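Side-chain contacts in transcriptional regulator, BadM/Rrf2 family (Thermincola potens, PDB 4CIC), which probably binds DNA through a helix-turn-helix domain as an IscR-type transcription factor that regulates iron-sulfur cluster biogenesis: residues 17-20 with 21-25; 33-36 with 37-41; 49-52 with 53-57; 116-119 with 120-124; 123-126 with 127-131. The protein carries 3 engineered substitutions. All coordinates share one frame; numbering follows the deposited sequence.

Interaction 1: 17-20 with 21-25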
loop_
_atom_site.group_PDB
_atom_site.type_symbol
_atom_site.label_atom_id
_atom_site.label_comp_id
_atom_site.label_asym_id
_atom_site.label_seq_id
_atom_site.Cartn_x
_atom_site.Cartn_y
_atom_site.Cartn_z
ATOM N N ALA A 17 -8.517 17.403 2.053
ATOM C CA ALA A 17 -8.518 18.871 1.978
ATOM C C ALA A 17 -8.530 19.316 0.517
ATOM O O ALA A 17 -9.224 20.282 0.153
ATOM C CB ALA A 17 -7.297 19.423 2.692
ATOM N N MET A 18 -7.781 18.594 -0.326
ATOM C CA MET A 18 -7.725 18.935 -1.744
ATOM C C MET A 18 -9.063 18.665 -2.393
ATOM O O MET A 18 -9.499 19.428 -3.260
ATOM C CB MET A 18 -6.613 18.161 -2.460
ATOM C CG MET A 18 -5.200 18.617 -2.050
ATOM S SD MET A 18 -4.871 20.305 -2.682
ATOM C CE MET A 18 -4.867 20.025 -4.436
ATOM N N PHE A 19 -9.734 17.602 -1.962
ATOM C CA PHE A 19 -11.050 17.307 -2.515
ATOM C C PHE A 19 -12.069 18.367 -2.085
ATOM O O PHE A 19 -12.916 18.788 -2.877
ATOM C CB PHE A 19 -11.532 15.894 -2.160
ATOM C CG PHE A 19 -12.862 15.563 -2.770
ATOM C CD1 PHE A 19 -13.000 15.469 -4.151
ATOM C CD2 PHE A 19 -13.978 15.400 -1.975
ATOM C CE1 PHE A 19 -14.251 15.203 -4.729
ATOM C CE2 PHE A 19 -15.219 15.143 -2.542
ATOM C CZ PHE A 19 -15.346 15.026 -3.925
ATOM N N ASP A 20 -11.996 18.792 -0.831
ATOM C CA ASP A 20 -12.894 19.867 -0.374
ATOM C C ASP A 20 -12.678 21.114 -1.228
ATOM O O ASP A 20 -13.653 21.762 -1.685
ATOM C CB ASP A 20 -12.663 20.148 1.117
ATOM C CG ASP A 20 -13.631 21.193 1.685
ATOM O OD1 ASP A 20 -13.492 22.387 1.351
ATOM O OD2 ASP A 20 -14.525 20.805 2.480
ATOM N N LEU A 21 -11.421 21.476 -1.477
ATOM C CA LEU A 21 -11.168 22.589 -2.401
ATOM C C LEU A 21 -11.725 22.342 -3.812
ATOM O O LEU A 21 -12.270 23.254 -4.445
ATOM C CB LEU A 21 -9.673 22.910 -2.464
ATOM C CG LEU A 21 -9.086 23.485 -1.176
ATOM C CD1 LEU A 21 -7.563 23.525 -1.255
ATOM C CD2 LEU A 21 -9.623 24.927 -1.019
ATOM N N ALA A 22 -11.618 21.110 -4.308
ATOM C CA ALA A 22 -12.201 20.784 -5.618
ATOM C C ALA A 22 -13.711 21.016 -5.643
ATOM O O ALA A 22 -14.268 21.524 -6.640
ATOM C CB ALA A 22 -11.870 19.315 -6.021
ATOM N N GLN A 23 -14.373 20.645 -4.547
ATOM C CA GLN A 23 -15.826 20.817 -4.413
ATOM C C GLN A 23 -16.232 22.271 -4.385
ATOM O O GLN A 23 -17.383 22.587 -4.657
ATOM C CB GLN A 23 -16.344 20.154 -3.136
ATOM C CG GLN A 23 -16.299 18.626 -3.259
ATOM C CD GLN A 23 -16.875 17.912 -2.039
ATOM O OE1 GLN A 23 -16.316 17.978 -0.941
ATOM N NE2 GLN A 23 -17.988 17.213 -2.234
ATOM N N HIS A 24 -15.293 23.151 -4.058
ATOM C CA HIS A 24 -15.614 24.583 -4.002
ATOM C C HIS A 24 -14.937 25.409 -5.089
ATOM O O HIS A 24 -14.999 26.644 -5.065
ATOM C CB HIS A 24 -15.248 25.135 -2.620
ATOM C CG HIS A 24 -16.085 24.568 -1.516
ATOM N ND1 HIS A 24 -15.786 23.386 -0.886
ATOM C CD2 HIS A 24 -17.227 25.027 -0.942
ATOM C CE1 HIS A 24 -16.705 23.130 0.033
ATOM N NE2 HIS A 24 -17.589 24.112 0.015
ATOM N N PHE A 25 -14.309 24.742 -6.052
ATOM C CA PHE A 25 -13.469 25.407 -7.046
ATOM C C PHE A 25 -14.236 26.456 -7.844
ATOM O O PHE A 25 -13.750 27.556 -8.034
ATOM C CB PHE A 25 -12.854 24.361 -7.976
ATOM C CG PHE A 25 -11.832 24.907 -8.956
ATOM C CD1 PHE A 25 -10.776 25.692 -8.524
ATOM C CD2 PHE A 25 -11.914 24.578 -10.295
ATOM C CE1 PHE A 25 -9.833 26.173 -9.437
ATOM C CE2 PHE A 25 -10.965 25.020 -11.213
ATOM C CZ PHE A 25 -9.926 25.826 -10.781
HETATM O O HOH W 1 -16.871 20.007 1.066
#

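Interaction 2: 33-36 with 37-41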
loop_
_atom_site.group_PDB
_atom_site.type_symbol
_atom_site.label_atom_id
_atom_site.label_comp_id
_atom_site.label_asym_id
_atom_site.label_seq_id
_atom_site.Cartn_x
_atom_site.Cartn_y
_atom_site.Cartn_z
ATOM N N LYS A 33 -10.573 27.350 8.054
ATOM C CA LYS A 33 -11.499 26.958 9.116
ATOM C C LYS A 33 -12.701 26.197 8.559
ATOM O O LYS A 33 -13.138 25.203 9.146
ATOM C CB LYS A 33 -11.981 28.174 9.908
ATOM C CG LYS A 33 -13.002 27.821 10.975
ATOM C CD LYS A 33 -13.608 29.063 11.612
ATOM C CE LYS A 33 -14.724 28.688 12.579
ATOM N NZ LYS A 33 -15.311 29.883 13.247
ATOM N N SER A 34 -13.230 26.659 7.425
ATOM C CA SER A 34 -14.387 26.001 6.826
ATOM C C SER A 34 -14.047 24.598 6.334
ATOM O O SER A 34 -14.867 23.682 6.437
ATOM C CB SER A 34 -14.997 26.843 5.694
ATOM O OG SER A 34 -14.192 26.817 4.516
ATOM N N ILE A 35 -12.841 24.430 5.802
ATOM C CA ILE A 35 -12.391 23.103 5.358
ATOM C C ILE A 35 -12.282 22.169 6.556
ATOM O O ILE A 35 -12.761 21.025 6.531
ATOM C CB ILE A 35 -11.035 23.175 4.631
ATOM C CG1 ILE A 35 -11.177 23.924 3.299
ATOM C CG2 ILE A 35 -10.480 21.753 4.379
ATOM C CD1 ILE A 35 -9.838 24.210 2.614
ATOM N N ALA A 36 -11.654 22.664 7.615
ATOM C CA ALA A 36 -11.451 21.856 8.816
ATOM C C ALA A 36 -12.798 21.464 9.396
ATOM O O ALA A 36 -12.971 20.361 9.890
ATOM C CB ALA A 36 -10.628 22.621 9.841
ATOM N N GLU A 37 -13.766 22.371 9.304
ATOM C CA GLU A 37 -15.086 22.122 9.862
ATOM C C GLU A 37 -15.826 21.048 9.065
ATOM O O GLU A 37 -16.456 20.163 9.634
ATOM C CB GLU A 37 -15.908 23.418 9.868
ATOM C CG GLU A 37 -16.970 23.471 10.937
ATOM C CD GLU A 37 -16.457 24.091 12.220
ATOM O OE1 GLU A 37 -15.912 25.216 12.158
ATOM O OE2 GLU A 37 -16.592 23.454 13.288
ATOM N N ARG A 38 -15.756 21.133 7.744
ATOM C CA ARG A 38 -16.500 20.213 6.898
ATOM C C ARG A 38 -15.881 18.825 6.912
ATOM O O ARG A 38 -16.580 17.829 6.769
ATOM C CB ARG A 38 -16.539 20.716 5.458
ATOM C CG ARG A 38 -17.514 21.860 5.226
ATOM C CD ARG A 38 -17.611 22.185 3.743
ATOM N NE ARG A 38 -16.369 22.751 3.230
ATOM C CZ ARG A 38 -16.077 24.048 3.249
ATOM N NH1 ARG A 38 -16.951 24.915 3.758
ATOM N NH2 ARG A 38 -14.922 24.484 2.752
ATOM N N GLN A 39 -14.566 18.767 7.069
ATOM C CA GLN A 39 -13.844 17.501 6.923
ATOM C C GLN A 39 -13.455 16.854 8.239
ATOM O O GLN A 39 -12.899 15.750 8.255
ATOM C CB GLN A 39 -12.603 17.687 6.042
ATOM C CG GLN A 39 -12.915 18.163 4.623
ATOM C CD GLN A 39 -13.909 17.269 3.905
ATOM O OE1 GLN A 39 -13.928 16.052 4.096
ATOM N NE2 GLN A 39 -14.746 17.872 3.079
ATOM N N GLY A 40 -13.744 17.535 9.342
ATOM C CA GLY A 40 -13.382 17.035 10.659
ATOM C C GLY A 40 -11.877 16.921 10.797
ATOM O O GLY A 40 -11.353 15.874 11.176
ATOM N N LEU A 41 -11.176 18.000 10.468
ATOM C CA LEU A 41 -9.722 18.026 10.563
ATOM C C LEU A 41 -9.288 19.042 11.591
ATOM O O LEU A 41 -9.982 20.031 11.824
ATOM C CB LEU A 41 -9.098 18.400 9.223
ATOM C CG LEU A 41 -9.700 17.713 8.002
ATOM C CD1 LEU A 41 -9.064 18.244 6.733
ATOM C CD2 LEU A 41 -9.541 16.200 8.113
#

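Interaction 3: 49-52 with 53-57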
loop_
_atom_site.group_PDB
_atom_site.type_symbol
_atom_site.label_atom_id
_atom_site.label_comp_id
_atom_site.label_asym_id
_atom_site.label_seq_id
_atom_site.Cartn_x
_atom_site.Cartn_y
_atom_site.Cartn_z
ATOM N N LEU A 49 -0.334 21.460 6.429
ATOM C CA LEU A 49 -0.539 20.739 5.178
ATOM C C LEU A 49 -0.581 21.710 4.019
ATOM O O LEU A 49 0.170 21.590 3.043
ATOM C CB LEU A 49 -1.870 19.994 5.218
ATOM C CG LEU A 49 -1.876 18.554 5.702
ATOM C CD1 LEU A 49 -3.306 18.033 5.662
ATOM C CD2 LEU A 49 -0.972 17.709 4.815
ATOM N N ILE A 50 -1.479 22.676 4.150
ATOM C CA ILE A 50 -1.756 23.641 3.093
ATOM C C ILE A 50 -0.492 24.395 2.726
ATOM O O ILE A 50 -0.274 24.716 1.559
ATOM C CB ILE A 50 -2.847 24.626 3.535
ATOM C CG1 ILE A 50 -4.196 23.911 3.576
ATOM C CG2 ILE A 50 -2.910 25.853 2.592
ATOM C CD1 ILE A 50 -4.802 23.690 2.204
ATOM N N ALA A 51 0.360 24.651 3.718
ATOM C CA ALA A 51 1.608 25.360 3.446
ATOM C C ALA A 51 2.451 24.604 2.426
ATOM O O ALA A 51 3.021 25.206 1.512
ATOM C CB ALA A 51 2.395 25.600 4.717
ATOM N N VAL A 52 2.551 23.288 2.587
ATOM C CA VAL A 52 3.303 22.487 1.630
ATOM C C VAL A 52 2.609 22.434 0.266
ATOM O O VAL A 52 3.248 22.618 -0.766
ATOM C CB VAL A 52 3.564 21.058 2.178
ATOM C CG1 VAL A 52 4.353 20.238 1.177
ATOM C CG2 VAL A 52 4.307 21.153 3.502
ATOM N N LEU A 53 1.299 22.226 0.265
ATOM C CA LEU A 53 0.552 22.166 -0.985
ATOM C C LEU A 53 0.659 23.490 -1.734
ATOM O O LEU A 53 0.671 23.519 -2.965
ATOM C CB LEU A 53 -0.912 21.822 -0.713
ATOM C CG LEU A 53 -1.148 20.427 -0.137
ATOM C CD1 LEU A 53 -2.600 20.282 0.231
ATOM C CD2 LEU A 53 -0.777 19.396 -1.177
ATOM N N ARG A 54 0.776 24.576 -0.984
ATOM C CA ARG A 54 0.914 25.913 -1.587
ATOM C C ARG A 54 2.285 26.092 -2.233
ATOM O O ARG A 54 2.394 26.575 -3.359
ATOM C CB ARG A 54 0.680 26.996 -0.538
ATOM C CG ARG A 54 0.160 28.306 -1.112
ATOM C CD ARG A 54 -0.163 29.304 -0.014
ATOM N NE ARG A 54 0.787 30.410 -0.006
ATOM C CZ ARG A 54 0.814 31.366 0.915
ATOM N NH1 ARG A 54 -0.059 31.351 1.913
ATOM N NH2 ARG A 54 1.720 32.331 0.841
ATOM N N LYS A 55 3.332 25.688 -1.523
ATOM C CA LYS A 55 4.686 25.745 -2.070
ATOM C C LYS A 55 4.785 24.908 -3.343
ATOM O O LYS A 55 5.519 25.254 -4.265
ATOM C CB LYS A 55 5.706 25.228 -1.053
ATOM C CG LYS A 55 5.931 26.133 0.147
ATOM C CD LYS A 55 7.087 25.602 0.994
ATOM C CE LYS A 55 7.303 26.430 2.260
ATOM N NZ LYS A 55 6.315 26.097 3.324
ATOM N N ALA A 56 4.032 23.812 -3.377
ATOM C CA ALA A 56 4.036 22.890 -4.508
ATOM C C ALA A 56 3.282 23.415 -5.715
ATOM O O ALA A 56 3.398 22.870 -6.809
ATOM C CB ALA A 56 3.435 21.566 -4.090
ATOM N N GLY A 57 2.477 24.449 -5.513
ATOM C CA GLY A 57 1.730 25.018 -6.618
ATOM C C GLY A 57 0.404 24.304 -6.828
ATOM O O GLY A 57 -0.203 24.422 -7.893
#

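Interaction 4: 116-119 with 120-124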
loop_
_atom_site.group_PDB
_atom_site.type_symbol
_atom_site.label_atom_id
_atom_site.label_comp_id
_atom_site.label_asym_id
_atom_site.label_seq_id
_atom_site.Cartn_x
_atom_site.Cartn_y
_atom_site.Cartn_z
ATOM N N VAL A 116 8.697 -8.320 -5.317
ATOM C CA VAL A 116 7.253 -8.408 -5.093
ATOM C C VAL A 116 6.734 -7.070 -4.581
ATOM O O VAL A 116 5.698 -6.576 -5.061
ATOM C CB VAL A 116 6.873 -9.514 -4.098
ATOM C CG1 VAL A 116 5.384 -9.498 -3.822
ATOM C CG2 VAL A 116 7.271 -10.887 -4.650
ATOM N N TRP A 117 7.459 -6.461 -3.644
ATOM C CA TRP A 117 7.003 -5.165 -3.112
ATOM C C TRP A 117 7.064 -4.098 -4.175
ATOM O O TRP A 117 6.257 -3.174 -4.161
ATOM C CB TRP A 117 7.784 -4.691 -1.876
ATOM C CG TRP A 117 7.883 -5.723 -0.793
ATOM C CD1 TRP A 117 9.010 -6.064 -0.116
ATOM C CD2 TRP A 117 6.831 -6.541 -0.269
ATOM N NE1 TRP A 117 8.736 -7.062 0.794
ATOM C CE2 TRP A 117 7.410 -7.385 0.709
ATOM C CE3 TRP A 117 5.467 -6.664 -0.539
ATOM C CZ2 TRP A 117 6.662 -8.310 1.439
ATOM C CZ3 TRP A 117 4.729 -7.596 0.177
ATOM C CH2 TRP A 117 5.332 -8.407 1.154
ATOM N N GLU A 118 8.018 -4.200 -5.088
ATOM C CA GLU A 118 8.119 -3.220 -6.164
ATOM C C GLU A 118 6.873 -3.301 -7.030
ATOM O O GLU A 118 6.386 -2.288 -7.537
ATOM C CB GLU A 118 9.379 -3.460 -6.998
ATOM C CG GLU A 118 9.644 -2.421 -8.073
ATOM C CD GLU A 118 8.877 -2.683 -9.362
ATOM O OE1 GLU A 118 8.358 -3.812 -9.524
ATOM O OE2 GLU A 118 8.791 -1.762 -10.211
ATOM N N LYS A 119 6.362 -4.515 -7.204
ATOM C CA LYS A 119 5.140 -4.719 -7.976
ATOM C C LYS A 119 3.926 -4.145 -7.257
ATOM O O LYS A 119 3.037 -3.561 -7.896
ATOM C CB LYS A 119 4.927 -6.204 -8.285
ATOM C CG LYS A 119 5.727 -6.684 -9.477
ATOM C CD LYS A 119 5.809 -8.196 -9.515
ATOM C CE LYS A 119 6.761 -8.662 -10.600
ATOM N NZ LYS A 119 6.921 -10.140 -10.578
ATOM N N VAL A 120 3.885 -4.307 -5.936
ATOM C CA VAL A 120 2.841 -3.658 -5.134
ATOM C C VAL A 120 2.906 -2.145 -5.310
ATOM O O VAL A 120 1.878 -1.492 -5.536
ATOM C CB VAL A 120 2.971 -4.012 -3.649
ATOM C CG1 VAL A 120 1.967 -3.243 -2.810
ATOM C CG2 VAL A 120 2.767 -5.524 -3.456
ATOM N N LYS A 121 4.108 -1.591 -5.212
ATOM C CA LYS A 121 4.278 -0.129 -5.333
ATOM C C LYS A 121 3.798 0.377 -6.686
ATOM O O LYS A 121 3.119 1.409 -6.784
ATOM C CB LYS A 121 5.752 0.232 -5.155
ATOM C CG LYS A 121 6.063 1.706 -5.402
ATOM C CD LYS A 121 7.572 1.900 -5.559
ATOM C CE LYS A 121 7.937 3.341 -5.865
ATOM N NZ LYS A 121 9.413 3.495 -5.992
ATOM N N LYS A 122 4.155 -0.354 -7.730
ATOM C CA LYS A 122 3.801 0.053 -9.081
ATOM C C LYS A 122 2.290 0.077 -9.261
ATOM O O LYS A 122 1.754 0.999 -9.901
ATOM C CB LYS A 122 4.464 -0.886 -10.093
ATOM C CG LYS A 122 5.053 -0.170 -11.288
ATOM C CD LYS A 122 6.077 0.869 -10.872
ATOM C CE LYS A 122 6.499 1.699 -12.073
ATOM N NZ LYS A 122 5.312 2.181 -12.845
ATOM N N SER A 123 1.601 -0.898 -8.669
ATOM C CA SER A 123 0.155 -1.003 -8.842
ATOM C C SER A 123 -0.539 0.134 -8.105
ATOM O O SER A 123 -1.522 0.683 -8.605
ATOM C CB SER A 123 -0.390 -2.339 -8.344
ATOM O OG SER A 123 -0.446 -2.374 -6.925
ATOM N N ILE A 124 -0.035 0.473 -6.920
ATOM C CA ILE A 124 -0.555 1.631 -6.173
ATOM C C ILE A 124 -0.361 2.934 -6.952
ATOM O O ILE A 124 -1.289 3.776 -7.055
ATOM C CB ILE A 124 0.131 1.773 -4.807
ATOM C CG1 ILE A 124 -0.173 0.553 -3.933
ATOM C CG2 ILE A 124 -0.284 3.096 -4.127
ATOM C CD1 ILE A 124 0.608 0.554 -2.622
#

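Interaction 5: 123-126 with 127-131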
loop_
_atom_site.group_PDB
_atom_site.type_symbol
_atom_site.label_atom_id
_atom_site.label_comp_id
_atom_site.label_asym_id
_atom_site.label_seq_id
_atom_site.Cartn_x
_atom_site.Cartn_y
_atom_site.Cartn_z
ATOM N N SER A 123 1.601 -0.898 -8.669
ATOM C CA SER A 123 0.155 -1.003 -8.842
ATOM C C SER A 123 -0.539 0.134 -8.105
ATOM O O SER A 123 -1.522 0.683 -8.605
ATOM C CB SER A 123 -0.390 -2.339 -8.344
ATOM O OG SER A 123 -0.446 -2.374 -6.925
ATOM N N ILE A 124 -0.035 0.473 -6.920
ATOM C CA ILE A 124 -0.555 1.631 -6.173
ATOM C C ILE A 124 -0.361 2.934 -6.952
ATOM O O ILE A 124 -1.289 3.776 -7.055
ATOM C CB ILE A 124 0.131 1.773 -4.807
ATOM C CG1 ILE A 124 -0.173 0.553 -3.933
ATOM C CG2 ILE A 124 -0.284 3.096 -4.127
ATOM C CD1 ILE A 124 0.608 0.554 -2.622
ATOM N N GLU A 125 0.843 3.111 -7.497
ATOM C CA GLU A 125 1.141 4.280 -8.320
ATOM C C GLU A 125 0.200 4.346 -9.513
ATOM O O GLU A 125 -0.292 5.438 -9.876
ATOM C CB GLU A 125 2.599 4.270 -8.782
ATOM C CG GLU A 125 2.988 5.481 -9.632
ATOM C CD GLU A 125 4.418 5.386 -10.150
ATOM O OE1 GLU A 125 5.031 4.303 -10.005
ATOM O OE2 GLU A 125 4.926 6.386 -10.699
ATOM N N GLU A 126 -0.098 3.191 -10.106
ATOM C CA GLU A 126 -1.010 3.186 -11.246
ATOM C C GLU A 126 -2.432 3.610 -10.862
ATOM O O GLU A 126 -3.058 4.400 -11.581
ATOM C CB GLU A 126 -1.033 1.837 -11.963
ATOM C CG GLU A 126 -1.293 1.993 -13.462
ATOM C CD GLU A 126 -2.239 0.948 -14.036
ATOM O OE1 GLU A 126 -2.488 -0.080 -13.369
ATOM O OE2 GLU A 126 -2.736 1.160 -15.165
ATOM N N VAL A 127 -2.947 3.090 -9.747
ATOM C CA VAL A 127 -4.290 3.474 -9.308
ATOM C C VAL A 127 -4.341 4.963 -9.025
ATOM O O VAL A 127 -5.234 5.664 -9.531
ATOM C CB VAL A 127 -4.745 2.718 -8.037
ATOM C CG1 VAL A 127 -6.069 3.289 -7.516
ATOM C CG2 VAL A 127 -4.887 1.224 -8.328
ATOM N N LEU A 128 -3.371 5.471 -8.266
ATOM C CA LEU A 128 -3.459 6.872 -7.825
ATOM C C LEU A 128 -3.206 7.858 -8.961
ATOM O O LEU A 128 -3.639 9.018 -8.908
ATOM C CB LEU A 128 -2.540 7.157 -6.644
ATOM C CG LEU A 128 -2.866 6.338 -5.379
ATOM C CD1 LEU A 128 -1.885 6.648 -4.286
ATOM C CD2 LEU A 128 -4.296 6.632 -4.930
ATOM N N ASP A 129 -2.519 7.407 -10.001
ATOM C CA ASP A 129 -2.339 8.270 -11.163
ATOM C C ASP A 129 -3.541 8.204 -12.099
ATOM O O ASP A 129 -3.672 9.028 -12.996
ATOM C CB ASP A 129 -1.051 7.899 -11.906
ATOM C CG ASP A 129 0.186 8.463 -11.234
ATOM O OD1 ASP A 129 0.039 9.321 -10.326
ATOM O OD2 ASP A 129 1.305 8.070 -11.632
ATOM N N SER A 130 -4.414 7.225 -11.887
ATOM C CA SER A 130 -5.550 7.022 -12.778
ATOM C C SER A 130 -6.766 7.799 -12.313
ATOM O O SER A 130 -7.781 7.822 -13.000
ATOM C CB SER A 130 -5.912 5.540 -12.863
ATOM O OG SER A 130 -6.596 5.120 -11.692
ATOM N N ILE A 131 -6.661 8.426 -11.143
ATOM C CA ILE A 131 -7.805 9.144 -10.563
ATOM C C ILE A 131 -7.456 10.607 -10.397
ATOM O O ILE A 131 -6.461 10.941 -9.758
ATOM C CB ILE A 131 -8.156 8.564 -9.170
ATOM C CG1 ILE A 131 -8.570 7.097 -9.304
ATOM C CG2 ILE A 131 -9.272 9.361 -8.497
ATOM C CD1 ILE A 131 -8.536 6.324 -7.990
#

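Interaction 1: 17-20 with 21-25
His24 folds back onto the last turn of helix 9-23, and its ring ND1 donates an almost straight hydrogen bond to Asp20 O (2.8 Å, 172°). The oxygen lies in the plane of the imidazole, at its edge. A second, weak bond reaches Asp20 O from His24 N (3.2 Å), while Leu21, Ala22 and Gln23 keep the regular amide bonds of the helix.

A water donates to both Asp20 OD2 and Gln23 OE1, joining the two side chains; OD2 also forms a salt bridge with Arg38 and takes a hydrogen bond from Gln39.

The nonpolar part is a CH-pi contact. Phe19, with CG anti to its backbone N (chi1 -178°), offers one ring face to Gln23, whose CG lies over it 4.0 Å from the centroid; Gln23 CD comes to 3.3 Å from Phe19 CE2, with amide and ring planes 28° apart. The ring's other neighbours include Met136, Leu137 and Ala140 of helix 133-143 and Val112 of the second subunit.

Replacing the histidine by alanine would probably leave Asp20 O with little beyond the weak amide bond. The geometry fits a proton on ND1, so the ring probably adds a side-chain donor where the helix runs short of backbone ones.

Interaction 2: 33-36 with 37-41
Arg38 curls back over Ser34 within helix 32-39, which with helix 43-55 forms the helix-turn-helix of this family. The arginine leaves the backbone with CG beside its own N and bends at chi3 (-68°), which swings the guanidinium flat over the preceding turn: Ser34 O sits under the centre of one face, 3.4 Å from CZ. From there NH2 reaches Ser34 OG in a weak bond of 3.0 Å, bent to 130°. The stronger partner is Asp20 on helix 9-23, bound through NE.

Ser34 meets it with OG placed between backbone N and carbonyl carbon (chi1 74°), where the same hydroxyl also bonds back to Ser31 O. One oxygen thus serves both the start of the helix and the arginine.

On the exposed side, Lys33 is fully extended and runs beside Glu37, which bends at chi2 to follow it. There a methylene meets a carboxylate oxygen, Lys33 CE to Glu37 OE1 at 3.7 Å; the charged ends stay apart, with NZ 4.8 Å from OE1. Gln39 bends at chi2 too, and its amide bonds to Asp20.

On the inner face Ile35 sits among Asp20 and Leu21 of helix 9-23 and Leu46 of helix 43-55, and its CG2 just meets Leu41 CD1 at 4.5 Å. Gly40, with positive phi, takes the chain out of the helix and turns Leu41 back, so that Leu41 N donates to Ala36 O at 3.0 Å, in the carbonyl plane and on a lone pair.

Interaction 3: 49-52 with 53-57
Lys55 lies back across the turn that precedes it, its CG 3.3 Å from Ala51 O. The chain stays extended through CD and CE and then bends at chi4 (79°), which carries the ammonium over the alanine: NZ ends 4.2 Å from Ala51 CB. No salt bridge holds it within this turn; close at its base, the chain ends loosely on the exposed side.

Leu53, on the buried side, is packed differently. Its CG stands beside its own backbone N (chi1 -65°) and rests 3.6 Å from Leu49 O, with the isobutyl group directed into the domain against Met18, Val59 and Leu87. Arg54 touches the previous turn through its CB alone, 3.2 Å from Ile50 O; the rest leads off toward Val59, Ser61 and Tyr69 of the two strands. Val52 and Ala56 both lie on Val86, one of the residues at the sodium site.

Backbone bonds from Leu53, Arg54, Lys55 and Ala56 keep the helix regular up to Gly57. There phi turns positive (87°), and Gly57 N bonds back to Arg54 O at 3.0 Å; a CB at these angles would jam against the carbonyl O of Ala56. Helix 43-55 thus closes in a Schellman motif just before strand 59-62, as the second helix of a helix-turn-helix, probably the recognition helix, hands over to the wing.

Interaction 4: 116-119 with 120-124
The edge of the Trp117 indole meets Val120 one turn on, an apolar contact along helix 112-129, the long helix through which the two subunits pair. The nearest atoms are Trp117 CE3 and Val120 CG2, 4.1 Å apart, with the methyl close to the ring plane. Both side chains point the same way. Val120 has CG1 anti to its backbone N (chi1 175°), which puts CG2 beside that N, against the tryptophan and 3.5 Å from Val116 O. The second subunit covers this side: its His12 meets the indole and hydrogen-bonds to Trp117 NE1, and its Leu128 packs on Val120.

Away from that interface, Glu118 and Lys122 run alongside one another. Glu118 OE2 touches the lysine's aliphatic CD at 3.8 Å, whereas NZ stays 5.9 Å from it, so the touch is carboxylate to methylene, with no salt bridge; Lys122 NZ makes a long, weak ion pair with Glu125.

Ser123 turns its hydroxyl back on the helix. With OG between backbone N and carbonyl carbon (chi1 76°), it donates to Val120 O at 2.8 Å, and that oxygen also accepts the amide of Ile124. The hydroxyl makes a further, weak bond to Ser123 OG of the second subunit. With an alanine here, Val120 O would probably keep just its amide donors, losing the hydroxyl, and the weak polar link between the subunits would go with it. A hydroxyl satisfied inside its own helix can sit among apolar side chains, which probably eases its place beside Val127 of the second subunit.

Interaction 5: 123-126 with 127-131
Ile124 and Leu128 lie side by side near the C-terminal end of the dimerisation helix, 112-129, with Ile124 CG2 3.9 Å from Leu128 CD1. This is the tight face. Leu128, its CG anti to the carbonyl carbon (chi1 -62°), presses that same CG to 3.4 Å from Ile124 O, and Val127 brings CG2 equally close to Ser123 O. The second subunit backs this side: its Ile124 packs on Ile124, and its Ser123 on Val127. Val80 of helix 80-87 covers Leu128 as well, and Leu128 is also tied to Gly81 by a backbone hydrogen bond.

The acidic side is polar but pinned. Asp129 packs on the turn before it, its CB 3.3 Å from Glu125 O. Glu125 stretches out with CG anti to its backbone N, and its closest side-chain approach to Asp129 is Glu125 CG to Asp129 OD2, 3.7 Å. The two carboxylates cross with their planes 69° apart, and OE2 of Glu125 is 4.1 Å from OD2 of Asp129. Two negative groups this near would be expected to repel, but both form salt bridges to NH2 of Arg85, whose positive charge probably offsets the cost. The loose, solvent side belongs to Glu126, which stands farther out, exposed, touching what follows only through CB.

Regular bonds run from Val127, Leu128 and Asp129 to the carbonyls four residues back. Just beyond them Ser130 turns back on the last turn. It places OG between its backbone N and carbonyl carbon, and Val127 O receives both Ser130 N at 2.9 Å and Ser130 OG at 2.6 Å.

Interactions 1, 2 and 3 lie on three helices of the DNA-binding domain. Asp20 of interaction 1 meets Arg38 of interaction 2 in a salt bridge, OD2 to NE 2.8 Å, and Met18 SD touches Leu53 CD1 of interaction 3 at 3.7 Å. Interactions 2 and 3 do not touch, though their nearest atoms are about 5 Å apart. Interactions 4 and 5 follow each other on helix 112-129, share Ser123 and Ile124, and both meet the second subunit; the centre of interaction 4 is about 33 Å from that of interaction 2. The sodium ion is closest to interaction 3, about 6 Å from the Val52 side chain, and Arg85 at its site also bridges to interaction 5.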